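Local coordinates for Glyoxalase/bleomycin resistance protein/dioxygenase (Sphaerobacter thermophilus, PDB 4HC5) that is of unproven function but belongs to the glyoxalase/bleomycin resistance protein/dioxygenase superfamily and may act as a dioxygenase, at residues Val32-Phe37 and Thr98-Thr103; Ile19-Gln24 and Phe120-Gly125. One frame throughout, in Å; residues are numbered along the deposited sequence. Where two conformers were deposited one is given.

Overall arrangement
Both contacts involve helix 24-34 or the loop leading into it, within a vicinal oxygen chelate fold built from two four-stranded mixed sheets. Interaction 1 joins the C-terminal ends of helices 24-34 and 90-99. It is partly buried: methyl packing sits beneath, and an arginine on the exposed side grips a backbone carbonyl. Interaction 2 lies deeper. It ties the loop between strand 13-20 and helix 24-34 to the turn between strands 116-121 and 126-132, and its chemistry is mainly polar, with a carboxylate as acceptor. The centres are 13 Å apart. They touch at Val102 CG1 on Phe120 CD1 (3.7 Å) and along the backbone, where Ser121 N probably bonds to Thr103 O (3.1 Å).

Interaction 1: Val32-Phe37 and Thr98-Thr103; sequences VNTLGF and TERGVT
The side chains of Thr34 and Arg100 lie alongside one another, pointing opposite ways, where the C-terminal ends of helices 24-34 and 90-99 meet in this vicinal oxygen chelate fold. The Arg100 side chain runs extended from CG to NE and reaches across to residues 32-37. Its NH2 donates to Thr34 O at 2.8 Å, with an N-H...O angle of 148°. The carbonyl oxygen lies at the guanidinium edge, almost in its plane, whereas the nitrogen sits above the carbonyl plane. The arginine thus takes up a backbone carbonyl of the segment 32-37. The second subunit also packs here, with its Met10 against Arg100.

Gly101, with positive phi, closes helix 90-99 in a Schellman motif. The chain then turns, and Val102 comes in beside Thr34. Leu35 CD2 is farther off, 4.5 Å from Val102 CG2. Leu35 and Val102 share neighbours in the core, since both touch Phe30, Leu97 and Phe120. The Thr34 methyl CG2 stands anti to the backbone N (chi1 -60° for OG1), which turns it toward residues 98-103. It lies 4.0 Å from Arg100 CB and presses on Val102 CG2 at 3.4 Å, closer than usual for two methyl carbons.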
ATOM      1  N   VAL A  32      10.580  12.957   3.387  1.00 17.80           N
ATOM      2  CA  VAL A  32      11.009  13.276   4.728  1.00 17.30           C
ATOM      3  C   VAL A  32      10.841  14.824   4.969  1.00 20.71           C
ATOM      4  O   VAL A  32      10.167  15.256   5.925  1.00 23.41           O
ATOM      5  CB  VAL A  32      12.459  12.805   5.022  1.00 19.01           C
ATOM      6  CG1 VAL A  32      12.966  13.376   6.378  1.00 22.45           C
ATOM      7  CG2 VAL A  32      12.500  11.279   4.946  1.00 20.71           C
ATOM      8  N   ASN A  33      11.469  15.633   4.137  1.00 20.41           N
ATOM      9  CA  ASN A  33      11.521  17.086   4.410  1.00 20.77           C
ATOM     10  C   ASN A  33      10.304  17.870   4.002  1.00 22.62           C
ATOM     11  O   ASN A  33      10.001  18.904   4.535  1.00 29.31           O
ATOM     12  CB  ASN A  33      12.804  17.634   3.815  1.00 24.16           C
ATOM     13  CG  ASN A  33      13.980  17.048   4.501  1.00 26.73           C
ATOM     14  OD1 ASN A  33      13.984  16.940   5.724  1.00 30.27           O
ATOM     15  ND2 ASN A  33      14.966  16.598   3.713  1.00 34.90           N
ATOM     16  N   THR A  34       9.656  17.424   2.948  1.00 18.34           N
ATOM     17  CA  THR A  34       8.455  18.093   2.486  1.00 19.00           C
ATOM     18  C   THR A  34       7.168  17.526   3.132  1.00 19.03           C
ATOM     19  O   THR A  34       6.353  18.285   3.647  1.00 20.56           O
ATOM     20  CB  THR A  34       8.330  18.194   0.968  1.00 18.55           C
ATOM     21  OG1 THR A  34       9.459  18.927   0.434  1.00 25.31           O
ATOM     22  CG2 THR A  34       6.983  18.856   0.516  1.00 22.11           C
ATOM     23  N   LEU A  35       6.996  16.199   3.095  1.00 18.06           N
ATOM     24  CA  LEU A  35       5.802  15.573   3.672  1.00 19.51           C
ATOM     25  C   LEU A  35       5.884  15.270   5.145  1.00 19.17           C
ATOM     26  O   LEU A  35       4.891  14.935   5.775  1.00 21.18           O
ATOM     27  CB  LEU A  35       5.320  14.351   2.915  1.00 18.87           C
ATOM     28  CG  LEU A  35       4.952  14.526   1.436  1.00 20.04           C
ATOM     29  CD1 LEU A  35       4.373  13.229   0.873  1.00 20.24           C
ATOM     30  CD2 LEU A  35       4.033  15.724   1.208  1.00 24.26           C
ATOM     31  N   GLY A  36       7.068  15.323   5.697  1.00 21.36           N
ATOM     32  CA  GLY A  36       7.197  15.066   7.140  1.00 19.00           C
ATOM     33  C   GLY A  36       7.273  13.609   7.580  1.00 19.28           C
ATOM     34  O   GLY A  36       7.170  13.293   8.775  1.00 22.46           O
ATOM     35  N   PHE A  37       7.485  12.714   6.619  1.00 18.00           N
ATOM     36  CA  PHE A  37       7.673  11.307   6.993  1.00 18.19           C
ATOM     37  C   PHE A  37       9.062  11.130   7.643  1.00 17.30           C
ATOM     38  O   PHE A  37       9.930  11.998   7.557  1.00 19.91           O
ATOM     39  CB  PHE A  37       7.623  10.394   5.781  1.00 17.08           C
ATOM     40  CG  PHE A  37       6.261  10.189   5.133  1.00 17.07           C
ATOM     41  CD1 PHE A  37       5.378  11.207   4.895  1.00 22.31           C
ATOM     42  CD2 PHE A  37       5.874   8.945   4.703  1.00 19.01           C
ATOM     43  CE1 PHE A  37       4.152  10.988   4.227  1.00 21.89           C
ATOM     44  CE2 PHE A  37       4.703   8.734   4.009  1.00 19.21           C
ATOM     45  CZ  PHE A  37       3.830   9.739   3.782  1.00 20.46           C
ATOM     46  N   THR A  98       1.410  23.456   0.163  1.00 18.04           N
ATOM     47  CA  THR A  98       1.478  24.383  -0.985  1.00 19.76           C
ATOM     48  C   THR A  98       2.678  25.354  -0.832  1.00 22.09           C
ATOM     49  O   THR A  98       3.398  25.598  -1.773  1.00 22.68           O
ATOM     50  CB  THR A  98       0.178  25.187  -1.128  1.00 19.90           C
ATOM     51  OG1 THR A  98      -0.849  24.264  -1.496  1.00 20.54           O
ATOM     52  CG2 THR A  98       0.252  26.233  -2.234  1.00 23.12           C
ATOM     53  N   GLU A  99       2.850  25.912   0.355  1.00 21.39           N
ATOM     54  CA  GLU A  99       4.015  26.802   0.681  1.00 22.94           C
ATOM     55  C   GLU A  99       5.380  26.119   0.390  1.00 21.13           C
ATOM     56  O   GLU A  99       6.305  26.708  -0.081  1.00 25.77           O
ATOM     57  CB  GLU A  99       3.976  27.263   2.129  1.00 26.61           C
ATOM     58  CG  GLU A  99       2.906  28.265   2.496  1.00 30.33           C
ATOM     59  CD  GLU A  99       2.823  28.536   4.005  1.00 40.34           C
ATOM     60  OE1 GLU A  99       3.717  28.069   4.767  1.00 53.91           O
ATOM     61  OE2 GLU A  99       1.840  29.216   4.411  1.00 51.25           O
ATOM     62  N   ARG A 100       5.390  24.786   0.582  1.00 21.70           N
ATOM     63  CA  ARG A 100       6.572  23.942   0.466  1.00 22.59           C
ATOM     64  C   ARG A 100       6.792  23.466  -0.972  1.00 24.73           C
ATOM     65  O   ARG A 100       7.744  22.758  -1.270  1.00 27.14           O
ATOM     66  CB  ARG A 100       6.549  22.755   1.407  1.00 21.45           C
ATOM     67  CG  ARG A 100       6.683  23.108   2.857  1.00 21.78           C
ATOM     68  CD  ARG A 100       6.639  21.900   3.754  1.00 24.54           C
ATOM     69  NE  ARG A 100       6.642  22.233   5.154  1.00 26.67           N
ATOM     70  CZ  ARG A 100       6.494  21.379   6.124  1.00 24.61           C
ATOM     71  NH1 ARG A 100       6.514  21.821   7.359  1.00 29.51           N
ATOM     72  NH2 ARG A 100       6.367  20.089   5.850  1.00 24.61           N
ATOM     73  N   GLY A 101       5.872  23.869  -1.826  1.00 22.74           N
ATOM     74  CA  GLY A 101       5.954  23.604  -3.291  1.00 22.69           C
ATOM     75  C   GLY A 101       5.257  22.395  -3.852  1.00 22.21           C
ATOM     76  O   GLY A 101       5.440  22.019  -5.001  1.00 22.56           O
ATOM     77  N   VAL A 102       4.399  21.807  -3.030  1.00 20.11           N
ATOM     78  CA  VAL A 102       3.628  20.638  -3.501  1.00 19.14           C
ATOM     79  C   VAL A 102       2.559  21.096  -4.455  1.00 19.65           C
ATOM     80  O   VAL A 102       1.839  22.079  -4.248  1.00 21.57           O
ATOM     81  CB  VAL A 102       3.008  19.856  -2.317  1.00 17.99           C
ATOM     82  CG1 VAL A 102       2.164  18.693  -2.768  1.00 18.60           C
ATOM     83  CG2 VAL A 102       4.160  19.327  -1.401  1.00 19.55           C
ATOM     84  N   THR A 103       2.375  20.248  -5.447  1.00 18.91           N
ATOM     85  CA  THR A 103       1.300  20.365  -6.466  1.00 19.26           C
ATOM     86  C   THR A 103       0.047  19.670  -6.086  1.00 17.92           C
ATOM     87  O   THR A 103       0.056  18.453  -6.013  1.00 19.87           O
ATOM     88  CB  THR A 103       1.777  19.790  -7.854  1.00 22.98           C
ATOM     89  OG1 THR A 103       2.957  20.512  -8.251  1.00 28.62           O
ATOM     90  CG2 THR A 103       0.751  19.968  -8.915  1.00 24.80           C
TER

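Interaction 2: Ile19-Gln24 and Phe120-Gly125; sequences IIVSDQ and FSDPDG. With GOL (glycerol), chain E.
Ser22 and Asp124 make a two-pronged contact in which one carboxylate grips both the backbone and the side chain of the serine. Ser22 N donates to Asp124 OD2 at 3.0 Å. This N-H is fairly straight (159°) but comes from above the carboxylate plane. Ser22 OG donates to Asp124 OD1 at 2.7 Å, on that oxygen's syn lone pair, the side of OD2. At chi1 57° the serine OG sits between the backbone N and the carbonyl carbon, and from there it and the N-H reach different oxygens of one carboxylate. OD2 also lies 3.4 Å from Val21 CB, where the two side chains cross at about a right angle.

Each carboxylate oxygen has a further partner. A water donates to Asp124 OD2 and to Asp23 O, bridging the two segments. A glycerol, probably from the crystallisation liquor, spans the pair: its O1 donates to Ser22 OG at 2.7 Å and its O3 to Asp124 OD1 at 2.9 Å.

The turn that carries Asp124 is a type I beta turn from Asp122 to Gly125, closed by Gly125 N donating to Asp122 O. Asp122 OD1 accepts a weak bond from Asp124 N. Asp122 OD2 meets Ile19 CD1 tip to tip at 4.0 Å. The same carboxylate is held from outside by Asn126 N on OD1 and Tyr31 OH on OD2.

On the other segment, Asp23 is the N-cap of helix 24-34, with OD1 accepting from Lys26 N, while Ile19 and Val21 pair through their backbones with strand 62-66. Helix 24-34 packs against both segments, with Ala27 on Val21 and Phe30 on Asp122, so the contact links the end of strand 13-20 to the turn joining strands 116-121 and 126-132, beside that helix.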
ATOM      1  N   ILE A  19       5.861   2.596  -3.860  1.00 15.51           N
ATOM      2  CA  ILE A  19       5.671   3.534  -5.011  1.00 15.01           C
ATOM      3  C   ILE A  19       6.985   3.447  -5.828  1.00 15.20           C
ATOM      4  O   ILE A  19       7.995   2.987  -5.348  1.00 17.41           O
ATOM      5  CB  ILE A  19       5.335   4.929  -4.591  1.00 17.55           C
ATOM      6  CG1 ILE A  19       6.459   5.556  -3.751  1.00 17.06           C
ATOM      7  CG2 ILE A  19       3.990   4.972  -3.833  1.00 18.43           C
ATOM      8  CD1 ILE A  19       6.343   7.076  -3.511  1.00 20.62           C
ATOM      9  N   ILE A  20       6.899   3.861  -7.053  1.00 14.90           N
ATOM     10  CA  ILE A  20       8.042   3.891  -7.983  1.00 14.69           C
ATOM     11  C   ILE A  20       8.475   5.343  -8.175  1.00 13.49           C
ATOM     12  O   ILE A  20       7.690   6.173  -8.600  1.00 15.01           O
ATOM     13  CB  ILE A  20       7.654   3.191  -9.297  1.00 14.16           C
ATOM     14  CG1 ILE A  20       6.987   1.812  -9.101  1.00 17.35           C
ATOM     15  CG2 ILE A  20       8.903   3.035 -10.206  1.00 16.58           C
ATOM     16  CD1 ILE A  20       7.810   0.744  -8.410  1.00 17.73           C
ATOM     17  N   VAL A  21       9.762   5.532  -7.942  1.00 13.95           N
ATOM     18  CA  VAL A  21      10.409   6.823  -8.050  1.00 15.56           C
ATOM     19  C   VAL A  21      11.595   6.732  -9.015  1.00 16.27           C
ATOM     20  O   VAL A  21      12.050   5.636  -9.316  1.00 16.42           O
ATOM     21  CB  VAL A  21      10.841   7.408  -6.682  1.00 15.12           C
ATOM     22  CG1 VAL A  21       9.587   7.552  -5.753  1.00 17.40           C
ATOM     23  CG2 VAL A  21      11.957   6.633  -6.042  1.00 16.94           C
ATOM     24  N   SER A  22      12.092   7.886  -9.471  1.00 16.97           N
ATOM     25  CA  SER A  22      13.239   7.866 -10.406  1.00 17.08           C
ATOM     26  C   SER A  22      14.596   7.946  -9.700  1.00 16.64           C
ATOM     27  O   SER A  22      15.637   7.577 -10.270  1.00 19.39           O
ATOM     28  CB  SER A  22      13.112   8.987 -11.391  1.00 18.36           C
ATOM     29  OG  SER A  22      13.011  10.257 -10.787  1.00 22.13           O
ATOM     30  N   ASP A  23      14.591   8.449  -8.457  1.00 17.33           N
ATOM     31  CA  ASP A  23      15.787   8.712  -7.693  1.00 17.89           C
ATOM     32  C   ASP A  23      15.430   8.584  -6.239  1.00 18.68           C
ATOM     33  O   ASP A  23      14.705   9.390  -5.664  1.00 18.29           O
ATOM     34  CB  ASP A  23      16.341  10.110  -8.075  1.00 21.28           C
ATOM     35  CG  ASP A  23      17.624  10.471  -7.434  1.00 25.52           C
ATOM     36  OD1 ASP A  23      17.763  10.275  -6.223  1.00 23.22           O
ATOM     37  OD2 ASP A  23      18.487  11.162  -8.128  1.00 31.27           O
ATOM     38  N   GLN A  24      16.030   7.588  -5.635  1.00 17.31           N
ATOM     39  CA  GLN A  24      15.749   7.307  -4.221  1.00 18.09           C
ATOM     40  C   GLN A  24      16.153   8.441  -3.272  1.00 18.34           C
ATOM     41  O   GLN A  24      15.415   8.721  -2.290  1.00 18.86           O
ATOM     42  CB  GLN A  24      16.238   5.947  -3.757  1.00 18.79           C
ATOM     43  CG  GLN A  24      15.650   4.762  -4.474  1.00 18.20           C
ATOM     44  CD  GLN A  24      16.186   3.461  -3.950  1.00 19.14           C
ATOM     45  OE1 GLN A  24      17.429   3.197  -4.136  1.00 20.92           O
ATOM     46  NE2 GLN A  24      15.416   2.686  -3.313  1.00 18.36           N
ATOM     47  N   PHE A 120      -2.810  15.276  -4.459  1.00 14.90           N
ATOM     48  CA  PHE A 120      -1.520  15.887  -4.685  1.00 15.62           C
ATOM     49  C   PHE A 120      -0.579  14.888  -5.295  1.00 16.09           C
ATOM     50  O   PHE A 120      -0.791  13.662  -5.263  1.00 16.25           O
ATOM     51  CB  PHE A 120      -0.948  16.545  -3.447  1.00 16.93           C
ATOM     52  CG  PHE A 120      -0.376  15.568  -2.470  1.00 15.68           C
ATOM     53  CD1 PHE A 120       0.934  15.189  -2.546  1.00 17.14           C
ATOM     54  CD2 PHE A 120      -1.158  15.086  -1.423  1.00 16.48           C
ATOM     55  CE1 PHE A 120       1.459  14.296  -1.640  1.00 19.25           C
ATOM     56  CE2 PHE A 120      -0.618  14.178  -0.532  1.00 18.36           C
ATOM     57  CZ  PHE A 120       0.674  13.805  -0.636  1.00 18.40           C
ATOM     58  N   SER A 121       0.485  15.392  -5.852  1.00 16.24           N
ATOM     59  CA  SER A 121       1.545  14.564  -6.436  0.50 16.40           C
ATOM     60  C   SER A 121       2.916  14.844  -5.889  1.00 16.41           C
ATOM     61  O   SER A 121       3.220  15.898  -5.346  1.00 17.94           O
ATOM     62  CB  SER A 121       1.619  14.775  -7.952  0.50 19.74           C
ATOM     63  OG  SER A 121       0.404  14.417  -8.623  0.50 22.10           O
ATOM     64  N   ASP A 122       3.746  13.780  -6.003  1.00 15.30           N
ATOM     65  CA  ASP A 122       5.168  13.897  -5.676  1.00 17.56           C
ATOM     66  C   ASP A 122       5.913  14.449  -6.941  1.00 18.15           C
ATOM     67  O   ASP A 122       5.316  14.628  -7.996  1.00 17.34           O
ATOM     68  CB  ASP A 122       5.757  12.608  -5.105  1.00 15.86           C
ATOM     69  CG  ASP A 122       6.031  11.534  -6.118  1.00 16.02           C
ATOM     70  OD1 ASP A 122       5.851  11.700  -7.307  1.00 17.23           O
ATOM     71  OD2 ASP A 122       6.476  10.451  -5.600  1.00 16.42           O
ATOM     72  N   PRO A 123       7.244  14.611  -6.834  1.00 17.71           N
ATOM     73  CA  PRO A 123       7.970  15.167  -8.004  1.00 19.23           C
ATOM     74  C   PRO A 123       7.960  14.307  -9.248  1.00 19.39           C
ATOM     75  O   PRO A 123       8.228  14.784 -10.332  1.00 21.01           O
ATOM     76  CB  PRO A 123       9.385  15.336  -7.460  1.00 19.57           C
ATOM     77  CG  PRO A 123       9.120  15.627  -6.007  1.00 18.19           C
ATOM     78  CD  PRO A 123       8.049  14.644  -5.611  1.00 17.59           C
ATOM     79  N   ASP A 124       7.780  13.016  -9.067  1.00 17.79           N
ATOM     80  CA  ASP A 124       7.697  12.055 -10.186  1.00 16.54           C
ATOM     81  C   ASP A 124       6.302  11.928 -10.768  1.00 17.93           C
ATOM     82  O   ASP A 124       6.078  11.140 -11.663  1.00 18.83           O
ATOM     83  CB  ASP A 124       8.203  10.686  -9.804  1.00 17.26           C
ATOM     84  CG  ASP A 124       9.726  10.555  -9.767  1.00 19.56           C
ATOM     85  OD1 ASP A 124      10.386  10.873 -10.788  1.00 22.02           O
ATOM     86  OD2 ASP A 124      10.244  10.149  -8.685  1.00 18.17           O
ATOM     87  N   GLY A 125       5.360  12.676 -10.206  1.00 17.64           N
ATOM     88  CA  GLY A 125       4.017  12.588 -10.675  1.00 16.69           C
ATOM     89  C   GLY A 125       3.157  11.466 -10.067  1.00 17.28           C
ATOM     90  O   GLY A 125       2.031  11.214 -10.537  1.00 17.89           O
TER
HETATM   91  C1  GOL E 301      13.644  13.404  -9.407  0.60 30.63           C
HETATM   92  O1  GOL E 301      14.413  12.398 -10.006  0.60 31.68           O
HETATM   93  C2  GOL E 301      13.040  14.260 -10.586  0.60 33.17           C
HETATM   94  O2  GOL E 301      13.589  14.332 -11.966  0.60 29.94           O
HETATM   95  C3  GOL E 301      11.552  13.855 -10.661  0.60 30.46           C
HETATM   96  O3  GOL E 301      11.224  13.407 -11.969  0.60 32.06           O
HETATM   97  O   HOH W   1      12.757  10.925  -7.566  1.00 23.97           O